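Local structure of periplasmic binding protein/LacI transcriptional regulator (Burkholderia graminis C4D1M, 5HQJ) at residues I34-V37 against F41-D44; A170-G175 against G213-S218. The protein probably serves as the sugar-binding component of an ABC transporter, and is captured here holding D-arabinose in its pyranose form. All coordinates share one frame; numbering follows the deposited sequence.

Interaction 1: residues I34-V37 against F41-D44. With 64K (alpha-D-arabinopyranose), chain B.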
loop_
_atom_site.group_PDB
_atom_site.type_symbol
_atom_site.label_atom_id
_atom_site.label_comp_id
_atom_site.label_asym_id
_atom_site.label_seq_id
_atom_site.Cartn_x
_atom_site.Cartn_y
_atom_site.Cartn_z
ATOM N N ILE A 34 -3.014 6.191 11.893
ATOM C CA ILE A 34 -2.349 4.925 12.209
ATOM C C ILE A 34 -1.894 4.246 10.942
ATOM O O ILE A 34 -2.748 3.881 10.106
ATOM C CB ILE A 34 -3.316 3.939 12.963
ATOM C CG1 ILE A 34 -3.921 4.628 14.186
ATOM C CG2 ILE A 34 -2.597 2.619 13.350
ATOM C CD1 ILE A 34 -5.074 3.878 14.830
ATOM N N PRO A 35 -0.576 4.077 10.771
ATOM C CA PRO A 35 -0.119 3.255 9.652
ATOM C C PRO A 35 -0.209 1.770 9.973
ATOM O O PRO A 35 -0.578 1.421 11.100
ATOM C CB PRO A 35 1.343 3.689 9.494
ATOM C CG PRO A 35 1.765 3.949 10.902
ATOM C CD PRO A 35 0.579 4.661 11.500
ATOM N N LYS A 36 0.162 0.926 9.022
ATOM C CA LYS A 36 0.204 -0.513 9.294
ATOM C C LYS A 36 1.323 -0.793 10.298
ATOM O O LYS A 36 1.235 -1.734 11.085
ATOM C CB LYS A 36 0.419 -1.322 8.010
ATOM C CG LYS A 36 -0.857 -1.496 7.124
ATOM C CD LYS A 36 -0.567 -2.382 5.898
ATOM C CE LYS A 36 -1.769 -2.510 4.953
ATOM N NZ LYS A 36 -1.523 -3.538 3.904
ATOM N N VAL A 37 2.369 0.034 10.235
ATOM C CA VAL A 37 3.564 -0.087 11.081
ATOM C C VAL A 37 4.544 0.973 10.611
ATOM O O VAL A 37 4.324 1.583 9.574
ATOM C CB VAL A 37 4.276 -1.457 10.979
ATOM C CG1 VAL A 37 3.872 -2.443 12.112
ATOM C CG2 VAL A 37 4.134 -2.068 9.563
ATOM N N PHE A 41 6.853 3.303 3.268
ATOM C CA PHE A 41 5.722 3.899 2.570
ATOM C C PHE A 41 4.938 4.936 3.377
ATOM O O PHE A 41 4.486 5.942 2.810
ATOM C CB PHE A 41 4.790 2.769 2.126
ATOM C CG PHE A 41 3.483 3.232 1.507
ATOM C CD1 PHE A 41 3.400 3.567 0.152
ATOM C CD2 PHE A 41 2.327 3.252 2.268
ATOM C CE1 PHE A 41 2.176 3.941 -0.426
ATOM C CE2 PHE A 41 1.114 3.620 1.718
ATOM C CZ PHE A 41 1.022 3.945 0.341
ATOM N N PHE A 42 4.739 4.691 4.671
ATOM C CA PHE A 42 3.815 5.515 5.445
ATOM C C PHE A 42 4.358 6.856 5.879
ATOM O O PHE A 42 3.591 7.667 6.403
ATOM C CB PHE A 42 3.331 4.734 6.669
ATOM C CG PHE A 42 2.389 3.631 6.310
ATOM C CD1 PHE A 42 1.079 3.912 6.055
ATOM C CD2 PHE A 42 2.841 2.340 6.170
ATOM C CE1 PHE A 42 0.183 2.880 5.692
ATOM C CE2 PHE A 42 1.972 1.279 5.848
ATOM C CZ PHE A 42 0.647 1.556 5.577
ATOM N N ASP A 43 5.667 7.059 5.721
ATOM C CA ASP A 43 6.259 8.367 5.991
ATOM C C ASP A 43 5.521 9.409 5.173
ATOM O O ASP A 43 5.242 10.501 5.661
ATOM C CB ASP A 43 7.761 8.375 5.671
ATOM C CG ASP A 43 8.612 7.753 6.786
ATOM O OD1 ASP A 43 8.064 7.230 7.792
ATOM O OD2 ASP A 43 9.861 7.780 6.637
ATOM N N ASP A 44 5.164 9.095 3.935
ATOM C CA ASP A 44 4.444 10.066 3.101
ATOM C C ASP A 44 3.037 10.328 3.640
ATOM O O ASP A 44 2.526 11.443 3.553
ATOM C CB ASP A 44 4.319 9.588 1.652
ATOM C CG ASP A 44 5.543 9.922 0.771
ATOM O OD1 ASP A 44 6.265 10.899 1.055
ATOM O OD2 ASP A 44 5.746 9.197 -0.240
HETATM O O2 64K B . -0.256 0.239 -0.136
HETATM C C2 64K B . 0.746 -0.621 0.506
HETATM C C3 64K B . 2.083 -0.227 -0.033
HETATM O O3 64K B . 2.210 -0.733 -1.343
HETATM C C4 64K B . 3.228 -0.836 0.769
HETATM O O4 64K B . 3.300 -2.265 0.605
HETATM C C5 64K B . 3.034 -0.564 2.192
HETATM O O5 64K B . 1.806 -1.198 2.627
HETATM C C1 64K B . 0.702 -0.425 1.995
HETATM O O1 64K B . -0.494 -0.914 2.466
#
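Pro35 and Phe42 bring their backbones closest, with CA atoms 6.2 Å apart, where the loop leaving strand 30-34 turns back past the start of helix 42-56. The Phe42 ring packs against the loop. Pro35 lays CB over one face in a CH-pi contact, 3.7 Å from the ring centroid and 28° off the normal, nearer the CG side. On that same face, toward the far rim, sits the backbone N of Lys36, 3.5 Å from Phe42 CZ. Over the centre of the opposite face lies CD2 of Phe41, its ring turned steeply against that of Phe42. Phe41 CG stands anti to its own backbone N (chi1 174°), and its ring lies flat beneath the arabinopyranose, C3 of the sugar 3.9 Å above the plane. The Lys36 chain passes the Phe42 rim through CB and CG, then runs extended until NZ gives a weak hydrogen bond of 3.2 Å to sugar O1; its stronger polar partner is Asn164 OD1. Trp62 touches both Pro35 and Phe42 from strand 59-62. The chemistry implies a division of labour: apolar packing joins loop and helix start, while Lys36 meets the sugar as a cationic donor and Phe41 as an aromatic face.

Interaction 2: residues A170-G175 against G213-S218. With 64K (alpha-D-arabinopyranose), chain B.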
loop_
_atom_site.group_PDB
_atom_site.type_symbol
_atom_site.label_atom_id
_atom_site.label_comp_id
_atom_site.label_asym_id
_atom_site.label_seq_id
_atom_site.Cartn_x
_atom_site.Cartn_y
_atom_site.Cartn_z
ATOM N N ALA A 170 -5.216 -10.447 -7.051
ATOM C CA ALA A 170 -6.408 -10.857 -7.802
ATOM C C ALA A 170 -6.548 -10.103 -9.124
ATOM O O ALA A 170 -6.886 -10.709 -10.137
ATOM C CB ALA A 170 -7.614 -10.695 -6.936
ATOM N N GLY A 171 -6.253 -8.808 -9.119
ATOM C CA GLY A 171 -6.233 -8.045 -10.356
ATOM C C GLY A 171 -5.220 -8.534 -11.376
ATOM O O GLY A 171 -5.518 -8.651 -12.567
ATOM N N ILE A 172 -4.015 -8.852 -10.929
ATOM C CA ILE A 172 -3.009 -9.417 -11.810
ATOM C C ILE A 172 -3.492 -10.733 -12.381
ATOM O O ILE A 172 -3.384 -10.914 -13.589
ATOM C CB ILE A 172 -1.646 -9.631 -11.075
ATOM C CG1 ILE A 172 -1.023 -8.289 -10.601
ATOM C CG2 ILE A 172 -0.706 -10.426 -11.943
ATOM C CD1 ILE A 172 0.112 -8.436 -9.607
ATOM N N LYS A 173 -3.959 -11.660 -11.547
ATOM C CA LYS A 173 -4.301 -12.981 -12.033
ATOM C C LYS A 173 -5.501 -12.878 -12.997
ATOM O O LYS A 173 -5.495 -13.500 -14.037
ATOM C CB LYS A 173 -4.553 -13.940 -10.870
ATOM C CG LYS A 173 -3.285 -14.242 -10.139
ATOM C CD LYS A 173 -3.465 -15.322 -9.046
ATOM C CE LYS A 173 -2.131 -15.851 -8.526
ATOM N NZ LYS A 173 -2.422 -16.954 -7.537
ATOM N N LYS A 174 -6.500 -12.076 -12.681
ATOM C CA LYS A 174 -7.650 -11.934 -13.604
ATOM C C LYS A 174 -7.212 -11.314 -14.941
ATOM O O LYS A 174 -7.608 -11.786 -16.014
ATOM C CB LYS A 174 -8.755 -11.113 -12.942
ATOM C CG LYS A 174 -10.061 -11.084 -13.693
ATOM C CD LYS A 174 -11.064 -10.140 -13.038
ATOM C CE LYS A 174 -11.377 -10.548 -11.610
ATOM N NZ LYS A 174 -12.527 -9.785 -11.063
ATOM N N GLY A 175 -6.351 -10.304 -14.900
ATOM C CA GLY A 175 -5.841 -9.650 -16.100
ATOM C C GLY A 175 -4.983 -10.570 -16.945
ATOM O O GLY A 175 -5.090 -10.624 -18.166
ATOM N N GLY A 213 9.083 -12.691 -16.123
ATOM C CA GLY A 213 8.645 -11.516 -15.407
ATOM C C GLY A 213 8.421 -11.700 -13.911
ATOM O O GLY A 213 8.096 -12.785 -13.446
ATOM N N ILE A 214 8.541 -10.611 -13.160
ATOM C CA ILE A 214 8.192 -10.559 -11.749
ATOM C C ILE A 214 7.337 -9.332 -11.444
ATOM O O ILE A 214 7.657 -8.213 -11.836
ATOM C CB ILE A 214 9.425 -10.517 -10.819
ATOM C CG1 ILE A 214 10.332 -11.698 -11.085
ATOM C CG2 ILE A 214 8.983 -10.438 -9.329
ATOM C CD1 ILE A 214 11.676 -11.672 -10.274
ATOM N N PHE A 215 6.302 -9.541 -10.663
ATOM C CA PHE A 215 5.497 -8.462 -10.075
ATOM C C PHE A 215 5.790 -8.330 -8.586
ATOM O O PHE A 215 5.666 -9.340 -7.851
ATOM C CB PHE A 215 4.005 -8.736 -10.147
ATOM C CG PHE A 215 3.433 -8.964 -11.513
ATOM C CD1 PHE A 215 3.467 -10.227 -12.100
ATOM C CD2 PHE A 215 2.730 -7.952 -12.186
ATOM C CE1 PHE A 215 2.884 -10.459 -13.354
ATOM C CE2 PHE A 215 2.170 -8.195 -13.416
ATOM C CZ PHE A 215 2.227 -9.441 -13.992
ATOM N N GLY A 216 6.104 -7.129 -8.124
ATOM C CA GLY A 216 6.194 -6.864 -6.704
ATOM C C GLY A 216 4.998 -6.006 -6.342
ATOM O O GLY A 216 4.899 -4.880 -6.822
ATOM N N VAL A 217 4.041 -6.549 -5.589
ATOM C CA VAL A 217 2.814 -5.831 -5.307
ATOM C C VAL A 217 2.858 -5.086 -3.954
ATOM O O VAL A 217 1.874 -4.425 -3.579
ATOM C CB VAL A 217 1.570 -6.756 -5.329
ATOM C CG1 VAL A 217 1.355 -7.281 -6.759
ATOM C CG2 VAL A 217 1.616 -7.881 -4.231
ATOM N N SER A 218 3.962 -5.222 -3.215
ATOM C CA SER A 218 4.176 -4.490 -1.965
ATOM C C SER A 218 5.514 -3.727 -2.031
ATOM O O SER A 218 6.291 -3.923 -2.939
ATOM C CB SER A 218 4.140 -5.437 -0.773
ATOM O OG SER A 218 5.290 -6.236 -0.758
HETATM O O2 64K B . -0.256 0.239 -0.136
HETATM C C2 64K B . 0.746 -0.621 0.506
HETATM C C3 64K B . 2.083 -0.227 -0.033
HETATM O O3 64K B . 2.210 -0.733 -1.343
HETATM C C4 64K B . 3.228 -0.836 0.769
HETATM O O4 64K B . 3.300 -2.265 0.605
HETATM C C5 64K B . 3.034 -0.564 2.192
HETATM O O5 64K B . 1.806 -1.198 2.627
HETATM C C1 64K B . 0.702 -0.425 1.995
HETATM O O1 64K B . -0.494 -0.914 2.466
#
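Apolar helix-on-sheet packing joins 170-175 to 213-218: one turn of helix 163-176 rests on the end of strand 211-216, a central strand of the mixed sheet, and on the loop that follows it. Of residues 170-175, Ile172 alone reaches segment 213-218; Ile169 and Leu176 of the same helix touch Val217 and Phe215. Both branches of Ile172 meet Phe215, and the CD1 end also reaches Val217, two residues further on.

The CG2 methyl sits over one face of the Phe215 ring, 3.8 Å from the centroid and only 15° off the normal, a CH-pi contact displaced toward the CZ rim. The other branch goes back toward the root of the phenylalanine: with CG1 anti to the carbonyl carbon (chi1 -64°) and the chain extended beyond it, CD1 arrives 3.7 Å from Phe215 CD2. The two side chains therefore run past each other in opposite senses, one from the helix and one from the strand. CD1 also meets Val217 CG1 at 3.3 Å, closer than carbons normally approach, so the packing is tight at this point.

Around this contact, Phe215 is enclosed by Val153 and Ile155 of strand 150-156 and by Met139 and Met143 of helix 132-146, while Ile155 also touches Ile172. Beyond the apolar patch the chain turns polar. The carbonyl O of Val217 accepts a hydrogen bond from Arg168, which also binds the sugar, and Ser218 bonds Asp192 through OG. Ser218 CA comes 3.5 Å from sugar O4.

Helices packed on a sheet whose strand ends carry binding loops are characteristic of the alpha/beta domains of periplasmic sugar-binding proteins, and here the loop beyond strand 211-216 contributes Ser218 and Gln219 to the arabinose site.

In the fold
Interactions 1 and 2 belong to the two different sheets of the protein, the parallel one containing strand 30-34 and the mixed one containing strand 211-216, and the arabinopyranose lies between them. Their centres are 22 Å apart and their nearest atoms about 8 Å, so they do not touch; what they share is the sugar, which both contact. Interaction 1 meets it with Lys36 and Phe41, whereas interaction 2 contributes Ser218. Asn164 and Arg168, from the helix that carries 170-175, both hydrogen-bond the sugar. Such a two-sided pocket fits the clamshell architecture of this family, in which ligand is enclosed between two lobes.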